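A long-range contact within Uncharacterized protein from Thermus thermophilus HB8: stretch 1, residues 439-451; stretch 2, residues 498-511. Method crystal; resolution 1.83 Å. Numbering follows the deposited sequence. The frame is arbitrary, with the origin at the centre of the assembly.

Stretch 1 439-451: EYPDARPDPGLLA
Stretch 2 (498-511) GLPLEYAVYSHLNA

A helix can hold a distant segment by meeting both its backbone and its side chains, and the contact between residues 498-511 and 439-451 of this Thermus thermophilus protein is a worked example. Stretch 2 is helical over nearly its whole length, with phi/psi close to -65/-42 and regular i to i+4 backbone hydrogen bonds. Stretch 1 starts as a loop, makes a type I turn from Tyr440 to Ala443 (Ala443 N to Tyr440 O, 3.1 Å), runs extended through Arg444 (-142/170), Pro445 (-71/145) and Asp446 (-157/115), and enters a helix at Pro447. The two helix axes approach to 10.1 Å, their N-to-C directions 136° apart. Register is set by two CA pairs: Pro445 CA to Ser507 CA, 5.4 Å, and Leu450 CA to Ala504 CA, 6.2 Å. Together the stretches bury 617 Å².

Leu499 (chi1 t, chi2 p) opens the contact. Its CD1 lies over one face of the Tyr440 ring, 3.8 Å from the centroid and 22° off the normal, a CH-pi arrangement; the closest atoms are Leu499 CD1 and Tyr440 CZ, at 3.5 Å. Tyr440 itself has chi1 m and chi2 -70°. One turn on, Glu502 (m, t, chi3 8°) brings OE1 to 3.6 Å from Tyr440 CE2.

Tyr503 is the centrepiece, with more area covered by the other stretch than any other residue. With chi1 t and chi2 69°, its ring reaches across to the loop, and OH donates a short hydrogen bond to Arg444 O, 2.6 Å. The same OH lies 3.0 Å from Asp446 N, so the hydroxyl sits where the extended segment gives way to the helix. There Asp446 (chi1 t, chi2 -63°) is the N-cap: its OD1 accepts from Leu449 N at 3.0 Å and, in a weak bond, from Gly448 N, also at 3.0 Å. Tyr503 CE2 packs 4.2 Å from Leu449 CB and 4.3 Å from Leu450 CB.

Leu450 (t, p) illustrates knob-into-hole packing. Although its CA-to-CB bond points sideways, its end enters a hole formed by Tyr503, Ala504, Ser507 and His508. Leu450 CD1 lies 3.9 Å from Ala504 CA and 4.0 Å from Ser507 CB, and Leu450 CD2 lies 4.1 Å from His508 CE1.

The CA-to-CB bond of Tyr506 (t, chi2 81°) points toward stretch 1, and its OH lies 3.4 Å from Ala443 O and from Arg444 CA. Within its own stretch, Ala443 O accepts from Arg444 (m, m, t, chi4 -74°), whose CA-to-CB bond is directed away from the helix; Arg444 NH2 donates to Ala443 O at 2.8 Å and to Pro441 O at 2.6 Å, folding the side chain back over the turn. Ser507 (m) turns OG to its own helix, donating to Tyr503 O at 2.8 Å. His508 (m, chi2 -66°) starts away from stretch 1, but its ring returns to meet Leu450. Asn510 (t, chi2 -80°) closes the contact, with OD1 3.4 Å from Pro445 CG.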

# COMPACT_ATOMS: atom_id res chain seq x y z
N GLU A 439 22.62 7.73 -10.05
CA GLU A 439 23.93 8.38 -9.89
C GLU A 439 25.02 7.67 -10.70
O GLU A 439 26.04 8.29 -11.03
CB GLU A 439 24.34 8.42 -8.43
CG GLU A 439 24.09 9.75 -7.74
CD GLU A 439 24.73 9.80 -6.37
OE1 GLU A 439 24.42 8.91 -5.55
OE2 GLU A 439 25.55 10.71 -6.12
N TYR A 440 24.82 6.39 -10.99
CA TYR A 440 25.82 5.58 -11.68
C TYR A 440 25.17 4.71 -12.78
O TYR A 440 25.34 3.49 -12.79
CB TYR A 440 26.55 4.68 -10.65
CG TYR A 440 27.07 5.43 -9.44
CD1 TYR A 440 28.13 6.32 -9.55
CD2 TYR A 440 26.50 5.24 -8.17
CE1 TYR A 440 28.61 7.01 -8.46
CE2 TYR A 440 26.98 5.93 -7.06
CZ TYR A 440 28.04 6.82 -7.22
OH TYR A 440 28.54 7.52 -6.14
N PRO A 441 24.45 5.35 -13.72
CA PRO A 441 23.64 4.61 -14.70
C PRO A 441 24.42 3.59 -15.55
O PRO A 441 23.87 2.54 -15.90
CB PRO A 441 23.06 5.71 -15.60
CG PRO A 441 23.91 6.91 -15.37
CD PRO A 441 24.39 6.80 -13.95
N ASP A 442 25.69 3.88 -15.84
CA ASP A 442 26.50 3.02 -16.72
C ASP A 442 27.36 1.99 -16.00
O ASP A 442 27.97 1.14 -16.65
CB ASP A 442 27.36 3.90 -17.63
CG ASP A 442 26.52 4.78 -18.52
OD1 ASP A 442 25.53 4.27 -19.08
OD2 ASP A 442 26.82 5.98 -18.64
N ALA A 443 27.37 2.03 -14.67
CA ALA A 443 28.01 0.98 -13.88
C ALA A 443 27.39 -0.37 -14.19
O ALA A 443 26.17 -0.50 -14.26
CB ALA A 443 27.90 1.28 -12.39
N ARG A 444 28.24 -1.37 -14.38
CA ARG A 444 27.81 -2.74 -14.66
C ARG A 444 28.79 -3.62 -13.91
O ARG A 444 29.77 -3.11 -13.38
CB ARG A 444 27.85 -3.02 -16.16
CG ARG A 444 26.83 -2.24 -16.97
CD ARG A 444 25.40 -2.63 -16.60
NE ARG A 444 24.39 -1.99 -17.43
CZ ARG A 444 24.02 -0.71 -17.36
NH1 ARG A 444 23.08 -0.25 -18.18
NH2 ARG A 444 24.59 0.13 -16.50
N PRO A 445 28.51 -4.93 -13.81
CA PRO A 445 29.48 -5.77 -13.11
C PRO A 445 30.76 -5.91 -13.94
O PRO A 445 30.69 -5.94 -15.17
CB PRO A 445 28.76 -7.12 -12.94
CG PRO A 445 27.34 -6.88 -13.35
CD PRO A 445 27.36 -5.72 -14.29
N ASP A 446 31.91 -5.97 -13.25
CA ASP A 446 33.25 -6.07 -13.88
C ASP A 446 34.19 -6.68 -12.85
O ASP A 446 34.45 -6.06 -11.81
CB ASP A 446 33.76 -4.68 -14.30
CG ASP A 446 35.18 -4.71 -14.87
OD1 ASP A 446 36.13 -5.07 -14.14
OD2 ASP A 446 35.35 -4.32 -16.05
N PRO A 447 34.72 -7.90 -13.11
CA PRO A 447 35.50 -8.64 -12.10
C PRO A 447 36.67 -7.88 -11.47
O PRO A 447 36.89 -7.98 -10.26
CB PRO A 447 36.02 -9.85 -12.89
CG PRO A 447 35.02 -10.05 -13.97
CD PRO A 447 34.60 -8.67 -14.37
N GLY A 448 37.40 -7.13 -12.30
CA GLY A 448 38.59 -6.42 -11.85
C GLY A 448 38.26 -5.21 -11.00
O GLY A 448 38.92 -4.95 -10.00
N LEU A 449 37.24 -4.47 -11.40
CA LEU A 449 36.78 -3.33 -10.62
C LEU A 449 36.18 -3.77 -9.27
O LEU A 449 36.32 -3.07 -8.25
CB LEU A 449 35.78 -2.51 -11.45
CG LEU A 449 35.51 -1.06 -11.09
CD1 LEU A 449 36.74 -0.34 -10.55
CD2 LEU A 449 34.96 -0.34 -12.31
N LEU A 450 35.54 -4.94 -9.26
CA LEU A 450 34.99 -5.52 -8.03
C LEU A 450 36.09 -5.92 -7.04
O LEU A 450 35.93 -5.74 -5.82
CB LEU A 450 34.13 -6.75 -8.36
CG LEU A 450 33.59 -7.51 -7.14
CD1 LEU A 450 32.72 -6.60 -6.27
CD2 LEU A 450 32.82 -8.75 -7.57
N ALA A 451 37.18 -6.50 -7.55
CA ALA A 451 38.37 -6.81 -6.72
C ALA A 451 38.92 -5.56 -6.02
O ALA A 451 39.19 -5.60 -4.81
CB ALA A 451 39.46 -7.45 -7.57
N GLY A 498 31.24 5.92 0.13
CA GLY A 498 30.30 4.80 0.16
C GLY A 498 30.29 3.98 -1.12
O GLY A 498 29.72 2.88 -1.14
N LEU A 499 30.93 4.49 -2.17
CA LEU A 499 30.91 3.87 -3.50
C LEU A 499 31.47 2.43 -3.58
O LEU A 499 30.90 1.58 -4.29
CB LEU A 499 31.58 4.78 -4.55
CG LEU A 499 31.47 4.31 -6.01
CD1 LEU A 499 30.02 4.03 -6.40
CD2 LEU A 499 32.08 5.32 -6.97
N PRO A 500 32.56 2.14 -2.85
CA PRO A 500 33.06 0.77 -2.86
C PRO A 500 32.05 -0.27 -2.34
O PRO A 500 31.85 -1.32 -2.97
CB PRO A 500 34.30 0.84 -1.95
CG PRO A 500 34.77 2.25 -2.09
CD PRO A 500 33.53 3.08 -2.24
N LEU A 501 31.43 0.00 -1.19
CA LEU A 501 30.42 -0.90 -0.64
C LEU A 501 29.19 -0.99 -1.58
O LEU A 501 28.68 -2.09 -1.83
CB LEU A 501 29.99 -0.46 0.74
CG LEU A 501 28.97 -1.36 1.43
CD1 LEU A 501 29.46 -2.80 1.57
CD2 LEU A 501 28.64 -0.80 2.80
N GLU A 502 28.75 0.15 -2.10
CA GLU A 502 27.61 0.21 -3.04
C GLU A 502 27.86 -0.58 -4.30
O GLU A 502 26.96 -1.26 -4.79
CB GLU A 502 27.30 1.65 -3.44
CG GLU A 502 26.75 2.51 -2.32
CD GLU A 502 26.67 3.96 -2.69
OE1 GLU A 502 26.89 4.29 -3.89
OE2 GLU A 502 26.35 4.77 -1.79
N TYR A 503 29.07 -0.49 -4.86
CA TYR A 503 29.39 -1.24 -6.07
C TYR A 503 29.49 -2.74 -5.81
O TYR A 503 29.04 -3.55 -6.63
CB TYR A 503 30.68 -0.76 -6.72
CG TYR A 503 30.94 -1.47 -8.01
CD1 TYR A 503 30.14 -1.24 -9.12
CD2 TYR A 503 31.97 -2.41 -8.13
CE1 TYR A 503 30.35 -1.90 -10.31
CE2 TYR A 503 32.19 -3.08 -9.32
CZ TYR A 503 31.38 -2.82 -10.41
OH TYR A 503 31.57 -3.48 -11.61
N ALA A 504 30.08 -3.11 -4.68
CA ALA A 504 30.15 -4.51 -4.27
C ALA A 504 28.76 -5.09 -4.04
O ALA A 504 28.47 -6.22 -4.42
CB ALA A 504 30.96 -4.66 -2.99
N VAL A 505 27.91 -4.33 -3.36
CA VAL A 505 26.57 -4.84 -3.07
C VAL A 505 25.82 -5.02 -4.38
O VAL A 505 25.27 -6.09 -4.62
CB VAL A 505 25.82 -3.94 -2.07
CG1 VAL A 505 24.34 -4.32 -1.99
CG2 VAL A 505 26.46 -4.09 -0.69
N TYR A 506 25.83 -4.00 -5.24
CA TYR A 506 25.21 -4.09 -6.55
C TYR A 506 25.72 -5.25 -7.40
O TYR A 506 24.94 -5.92 -8.10
CB TYR A 506 25.41 -2.79 -7.33
CG TYR A 506 25.27 -2.94 -8.83
CD1 TYR A 506 24.01 -2.96 -9.43
CD2 TYR A 506 26.39 -3.09 -9.64
CE1 TYR A 506 23.88 -3.10 -10.80
CE2 TYR A 506 26.27 -3.21 -11.01
CZ TYR A 506 25.01 -3.23 -11.59
OH TYR A 506 24.90 -3.37 -12.95
N SER A 507 27.03 -5.51 -7.34
CA SER A 507 27.61 -6.56 -8.16
C SER A 507 27.11 -7.92 -7.73
O SER A 507 26.72 -8.72 -8.55
CB SER A 507 29.15 -6.52 -8.14
OG SER A 507 29.63 -5.33 -8.77
N HIS A 508 27.14 -8.18 -6.43
CA HIS A 508 26.69 -9.47 -5.95
C HIS A 508 25.17 -9.62 -6.06
O HIS A 508 24.67 -10.74 -6.24
CB HIS A 508 27.17 -9.72 -4.52
CG HIS A 508 28.65 -9.87 -4.41
ND1 HIS A 508 29.33 -10.93 -4.98
CD2 HIS A 508 29.59 -9.09 -3.84
CE1 HIS A 508 30.63 -10.80 -4.75
NE2 HIS A 508 30.81 -9.69 -4.05
N LEU A 509 24.42 -8.52 -5.94
CA LEU A 509 22.97 -8.59 -6.17
C LEU A 509 22.68 -8.99 -7.59
O LEU A 509 21.83 -9.87 -7.87
CB LEU A 509 22.27 -7.26 -5.86
CG LEU A 509 22.09 -6.99 -4.36
CD1 LEU A 509 21.61 -5.57 -4.12
CD2 LEU A 509 21.15 -8.01 -3.70
N ASN A 510 23.38 -8.35 -8.50
CA ASN A 510 23.19 -8.60 -9.91
C ASN A 510 23.53 -10.04 -10.29
O ASN A 510 22.80 -10.67 -11.07
CB ASN A 510 24.02 -7.63 -10.73
CG ASN A 510 23.92 -7.91 -12.21
OD1 ASN A 510 24.59 -8.80 -12.73
ND2 ASN A 510 23.07 -7.16 -12.88
N ALA A 511 24.62 -10.58 -9.74
CA ALA A 511 24.98 -11.98 -10.00
C ALA A 511 23.92 -12.92 -9.46
O ALA A 511 23.58 -13.92 -10.09
CB ALA A 511 26.35 -12.32 -9.39